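Local coordinates for protein galectin (PDB 3WUD) that binds lactose and probably other beta-galactosides in a pocket on one sheet of a beta-sandwich lectin domain, as a proto-type galectin of frog skin, at residues 40-45 with 67-72; 97-102 with 111-116. All coordinates share one frame; numbering follows the deposited sequence.

Contact 1: residues 40-45 with 67-72. With GAL (beta-D-galactopyranose), chain B.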
# COMPACT_ATOMS: atom_id res chain seq x y z
N ASP A 40 9.76 6.36 9.10
CA ASP A 40 10.60 6.16 7.96
C ASP A 40 11.41 4.85 8.16
O ASP A 40 11.25 4.19 9.17
CB ASP A 40 11.57 7.37 7.75
CG ASP A 40 12.35 7.70 8.99
OD1 ASP A 40 12.91 6.78 9.57
OD2 ASP A 40 12.32 8.87 9.46
N SER A 41 12.29 4.52 7.20
CA SER A 41 13.05 3.28 7.20
C SER A 41 14.01 3.18 8.39
O SER A 41 14.43 2.11 8.71
CB SER A 41 13.79 3.10 5.84
OG SER A 41 14.83 4.02 5.67
N SER A 42 14.26 4.28 9.09
CA SER A 42 15.14 4.28 10.25
C SER A 42 14.43 4.31 11.58
O SER A 42 15.06 4.15 12.62
CB SER A 42 16.16 5.49 10.18
OG SER A 42 17.04 5.26 9.08
N ASN A 43 13.10 4.46 11.57
CA ASN A 43 12.31 4.72 12.75
C ASN A 43 10.98 3.91 12.71
O ASN A 43 10.01 4.24 12.06
CB ASN A 43 12.02 6.21 12.85
CG ASN A 43 13.28 7.03 13.19
OD1 ASN A 43 13.75 6.98 14.28
ND2 ASN A 43 13.88 7.64 12.21
N TYR A 44 11.02 2.78 13.40
CA TYR A 44 9.89 1.86 13.48
C TYR A 44 9.35 2.00 14.88
O TYR A 44 9.98 1.65 15.88
CB TYR A 44 10.27 0.40 13.21
CG TYR A 44 11.03 0.07 11.96
CD1 TYR A 44 10.96 0.80 10.76
CD2 TYR A 44 11.81 -1.09 11.93
CE1 TYR A 44 11.67 0.42 9.60
CE2 TYR A 44 12.52 -1.49 10.78
CZ TYR A 44 12.44 -0.75 9.64
OH TYR A 44 13.18 -1.22 8.58
N VAL A 45 8.10 2.48 14.95
CA VAL A 45 7.32 2.38 16.15
C VAL A 45 7.06 0.91 16.53
O VAL A 45 7.11 0.57 17.69
CB VAL A 45 5.97 3.17 16.02
CG1 VAL A 45 5.29 3.15 17.35
CG2 VAL A 45 6.23 4.65 15.65
N GLU A 67 14.74 3.11 16.68
CA GLU A 67 14.82 4.58 16.71
C GLU A 67 16.18 4.98 16.18
O GLU A 67 17.21 4.59 16.74
CB GLU A 67 14.66 5.04 18.14
CG GLU A 67 14.44 6.53 18.30
CD GLU A 67 13.78 6.83 19.67
OE1 GLU A 67 14.05 7.87 20.23
OE2 GLU A 67 12.98 5.99 20.17
N GLU A 68 16.17 5.73 15.11
CA GLU A 68 17.36 6.21 14.41
C GLU A 68 18.29 5.02 14.20
O GLU A 68 19.53 5.06 14.46
CB GLU A 68 18.01 7.41 15.15
CG GLU A 68 17.22 8.70 14.90
CD GLU A 68 17.27 9.21 13.45
OE1 GLU A 68 18.16 10.08 13.18
OE2 GLU A 68 16.46 8.78 12.56
N ASN A 69 17.64 3.99 13.69
CA ASN A 69 18.36 2.70 13.36
C ASN A 69 18.86 1.83 14.49
O ASN A 69 19.52 0.80 14.25
CB ASN A 69 19.46 2.90 12.36
CG ASN A 69 18.94 2.93 10.97
OD1 ASN A 69 17.97 2.21 10.64
ND2 ASN A 69 19.49 3.79 10.17
N SER A 70 18.59 2.20 15.73
CA SER A 70 18.91 1.39 16.89
C SER A 70 17.74 0.58 17.38
O SER A 70 16.75 1.17 17.82
CB SER A 70 19.30 2.32 18.08
OG SER A 70 20.60 2.85 17.88
N TRP A 71 17.86 -0.75 17.42
CA TRP A 71 16.85 -1.58 18.08
C TRP A 71 16.62 -1.20 19.57
O TRP A 71 17.56 -0.98 20.34
CB TRP A 71 17.15 -3.09 17.96
CG TRP A 71 17.14 -3.62 16.59
CD1 TRP A 71 18.24 -4.14 15.86
CD2 TRP A 71 16.05 -3.64 15.69
NE1 TRP A 71 17.83 -4.49 14.62
CE2 TRP A 71 16.48 -4.26 14.50
CE3 TRP A 71 14.70 -3.37 15.83
CZ2 TRP A 71 15.62 -4.45 13.40
CZ3 TRP A 71 13.86 -3.58 14.76
CH2 TRP A 71 14.29 -4.10 13.59
N GLY A 72 15.36 -1.20 20.01
CA GLY A 72 15.02 -1.14 21.40
C GLY A 72 15.02 -2.46 22.14
O GLY A 72 15.72 -3.40 21.76
C1 GAL B . 17.23 -9.49 15.55
C2 GAL B . 16.95 -9.68 14.06
C3 GAL B . 16.33 -8.45 13.40
C4 GAL B . 15.15 -7.98 14.26
C5 GAL B . 15.60 -7.84 15.72
C6 GAL B . 14.53 -7.39 16.69
O2 GAL B . 18.17 -9.94 13.38
O3 GAL B . 16.00 -8.76 12.06
O4 GAL B . 14.08 -8.92 14.18
O5 GAL B . 16.09 -9.07 16.27
O6 GAL B . 14.98 -7.26 18.03

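Contact 2: residues 97-102 with 111-116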
# COMPACT_ATOMS: atom_id res chain seq x y z
N ASP A 97 -0.28 6.01 23.42
CA ASP A 97 1.00 5.46 24.01
C ASP A 97 1.28 3.99 23.73
O ASP A 97 2.20 3.38 24.30
CB ASP A 97 1.04 5.72 25.55
CG ASP A 97 0.00 4.89 26.36
OD1 ASP A 97 -0.78 4.06 25.84
OD2 ASP A 97 -0.04 5.11 27.59
N HIS A 98 0.50 3.39 22.84
CA HIS A 98 0.75 2.03 22.45
C HIS A 98 -0.01 1.70 21.19
O HIS A 98 -0.98 2.40 20.77
CB HIS A 98 0.31 1.01 23.49
CG HIS A 98 -1.17 0.94 23.68
ND1 HIS A 98 -1.88 1.92 24.34
CD2 HIS A 98 -2.06 -0.00 23.32
CE1 HIS A 98 -3.16 1.59 24.35
NE2 HIS A 98 -3.29 0.41 23.78
N LEU A 99 0.51 0.66 20.55
CA LEU A 99 -0.18 0.05 19.42
C LEU A 99 -0.84 -1.18 19.96
O LEU A 99 -0.31 -1.86 20.82
CB LEU A 99 0.74 -0.36 18.29
CG LEU A 99 1.58 0.72 17.60
CD1 LEU A 99 2.18 0.03 16.41
CD2 LEU A 99 0.73 1.92 17.19
N LYS A 100 -2.03 -1.45 19.48
CA LYS A 100 -2.72 -2.67 19.79
C LYS A 100 -2.66 -3.51 18.53
O LYS A 100 -3.07 -3.05 17.44
CB LYS A 100 -4.18 -2.36 20.23
CG LYS A 100 -5.06 -3.57 20.42
CD LYS A 100 -6.49 -3.10 20.68
CE LYS A 100 -7.00 -3.60 22.02
NZ LYS A 100 -6.17 -3.08 23.14
N VAL A 101 -2.14 -4.74 18.66
CA VAL A 101 -1.96 -5.64 17.52
C VAL A 101 -3.06 -6.67 17.63
O VAL A 101 -3.14 -7.34 18.68
CB VAL A 101 -0.66 -6.37 17.57
CG1 VAL A 101 -0.51 -7.35 16.41
CG2 VAL A 101 0.52 -5.35 17.62
N LYS A 102 -3.86 -6.76 16.59
CA LYS A 102 -5.08 -7.68 16.60
C LYS A 102 -4.89 -8.75 15.54
O LYS A 102 -4.72 -8.46 14.34
CB LYS A 102 -6.36 -6.85 16.32
CG LYS A 102 -6.52 -5.58 17.09
CD LYS A 102 -7.83 -4.89 16.71
CE LYS A 102 -7.86 -3.45 17.13
NZ LYS A 102 -8.78 -2.68 16.26
N PHE A 111 1.77 -3.05 22.38
CA PHE A 111 3.19 -2.74 22.28
C PHE A 111 3.39 -1.26 22.55
O PHE A 111 2.79 -0.43 21.92
CB PHE A 111 3.75 -3.13 20.88
CG PHE A 111 5.25 -3.02 20.78
CD1 PHE A 111 6.09 -3.99 21.33
CD2 PHE A 111 5.83 -1.94 20.12
CE1 PHE A 111 7.47 -3.87 21.24
CE2 PHE A 111 7.23 -1.78 20.07
CZ PHE A 111 8.03 -2.76 20.63
N PRO A 112 4.28 -0.92 23.47
CA PRO A 112 4.40 0.47 23.83
C PRO A 112 5.01 1.35 22.74
O PRO A 112 5.86 0.94 21.96
CB PRO A 112 5.28 0.40 25.06
CG PRO A 112 6.12 -0.77 24.89
CD PRO A 112 5.25 -1.76 24.18
N ILE A 113 4.58 2.62 22.69
CA ILE A 113 5.15 3.58 21.76
C ILE A 113 6.17 4.41 22.56
O ILE A 113 5.78 5.03 23.56
CB ILE A 113 4.13 4.55 21.13
CG1 ILE A 113 3.14 3.86 20.16
CG2 ILE A 113 4.89 5.61 20.36
CD1 ILE A 113 2.02 4.79 19.72
N ARG A 114 7.40 4.40 22.07
CA ARG A 114 8.63 4.71 22.80
C ARG A 114 9.30 5.94 22.25
O ARG A 114 10.46 6.29 22.61
CB ARG A 114 9.61 3.54 22.55
CG ARG A 114 9.14 2.23 23.19
CD ARG A 114 10.03 1.05 22.77
NE ARG A 114 9.84 -0.04 23.67
CZ ARG A 114 10.30 -1.29 23.45
NH1 ARG A 114 10.96 -1.59 22.34
NH2 ARG A 114 10.11 -2.20 24.37
N MET A 115 8.62 6.55 21.30
CA MET A 115 9.26 7.59 20.50
C MET A 115 8.20 8.63 20.17
O MET A 115 7.01 8.33 20.27
CB MET A 115 9.93 7.05 19.25
CG MET A 115 9.03 6.45 18.15
SD MET A 115 9.99 5.86 16.73
CE MET A 115 10.68 4.41 17.51
N PRO A 116 8.66 9.86 19.83
CA PRO A 116 7.73 10.89 19.46
C PRO A 116 7.04 10.54 18.18
O PRO A 116 7.70 10.12 17.22
CB PRO A 116 8.61 12.14 19.25
CG PRO A 116 9.97 11.77 19.70
CD PRO A 116 10.06 10.28 19.71

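Contact 1: residues 40-45 with 67-72
The amide of Asn43 meets both the backbone N and the carboxylate of Glu68. From CB, the chi1 of -70° sets CG anti to the carbonyl carbon, and the amide beyond it spans the gap to Glu68. Its OD1 accepts from Glu68 N at 2.8 Å, the donor standing above the carbonyl plane. The other branch, ND2, gives an almost straight bond to Glu68 OE2 (2.8 Å, 176°), and amide and carboxylate lie nearly coplanar, 7° apart. A second bond from ND2 runs back to Asp40 OD1 at 2.9 Å, on the syn side. That oxygen also accepts from Ser42 N, closing an Asx turn. With OD1 accepting and ND2 donating twice, the amide is held in one orientation. Asp40 OD1 and Glu68 OE2 stand 5.1 Å apart, and the amide N-H groups between them may ease the repulsion of like charges.

The loops so joined are both tight links of the galectin sheet: a type I turn, Asp40 to Asn43, leads into strand 43-51, and a type I' turn, Glu67 to Ser70, closes the hairpin of strands 60-67 and 70-77. Between them Asn69 N bonds to Ser42 O at 2.8 Å, while Asn69 OD1 accepts from Lys66. Farther along, Trp71 CH2 sits at the edge of the Tyr44 ring, 4.2 Å from Tyr44 CE2; Lys66 makes a cation-pi contact with Tyr44. In the glycan pocket, Trp71 forms a CH-pi stack with galactose: sugar C5 stands 3.9 Å above the indole plane, over its centre, and galactose C4 approaches Trp71 CZ2 to 3.7 Å.

Contact 2: residues 97-102 with 111-116
Leu99 and Phe111 form an antiparallel hydrogen-bonded pair, with Leu99 N to Phe111 O and Phe111 N to Leu99 O both 2.9 Å, and the neighbouring His98 and Pro112 make a non-hydrogen-bonded pair. Beyond the pairing, Ile113 N still reaches Asp97 O at 3.0 Å, although the donor stands well above that carbonyl plane. Ile113 then leans back over the start of the strand: its CD1 lies 3.7 Å from His98 N and 4.0 Å from Leu99 CD2, the side chains of Leu99 and Ile113 crossing at about a right angle. Leu99 shares its face of the sheet with Phe111 and packs on Ile46 of the facing sheet. Pro112 CD rests on one face of the phenyl ring, offset toward the rim, and Phe111 CZ lies 3.6 Å above the guanidinium plane of Arg114. On the face of the sheet that carries His98 and Pro112, His98 CG sits between the backbone N and the carbonyl carbon; a bond in the ring plane from ND1 to Asp97 OD1 (2.8 Å, 167°) then holds the imidazole. This is the base of the beta hairpin of strands 98-103 and 108-112, which edges the five-stranded sheet of the galectin sandwich.

Overall arrangement
The contacts illustrate how a sandwich lectin couples its two layers. Contact 1 belongs to the six-stranded sheet that carries the sugar; contact 2 lies at the edge of the five-stranded sheet, where the chain leaves it. Their centres are 14 Å apart, yet they touch: Phe111 CE2 packs 3.4 Å from Val45 O, Met115 CE 3.3 Å from Tyr44 O, and Met115 CB 3.4 Å from Glu67 OE2. Segment 111-116 thus leaves the five-stranded sheet and runs against the six-stranded one. Trp71 belongs to the glycan pocket, whose other residues include His47, Asn64 and Glu74; the side chain of Phe111 is about 9 Å from the bound galactose. Arg114 hydrogen-bonds through NH1 to Ser65 OG and Thr73 O, beside Asn64 and Glu74.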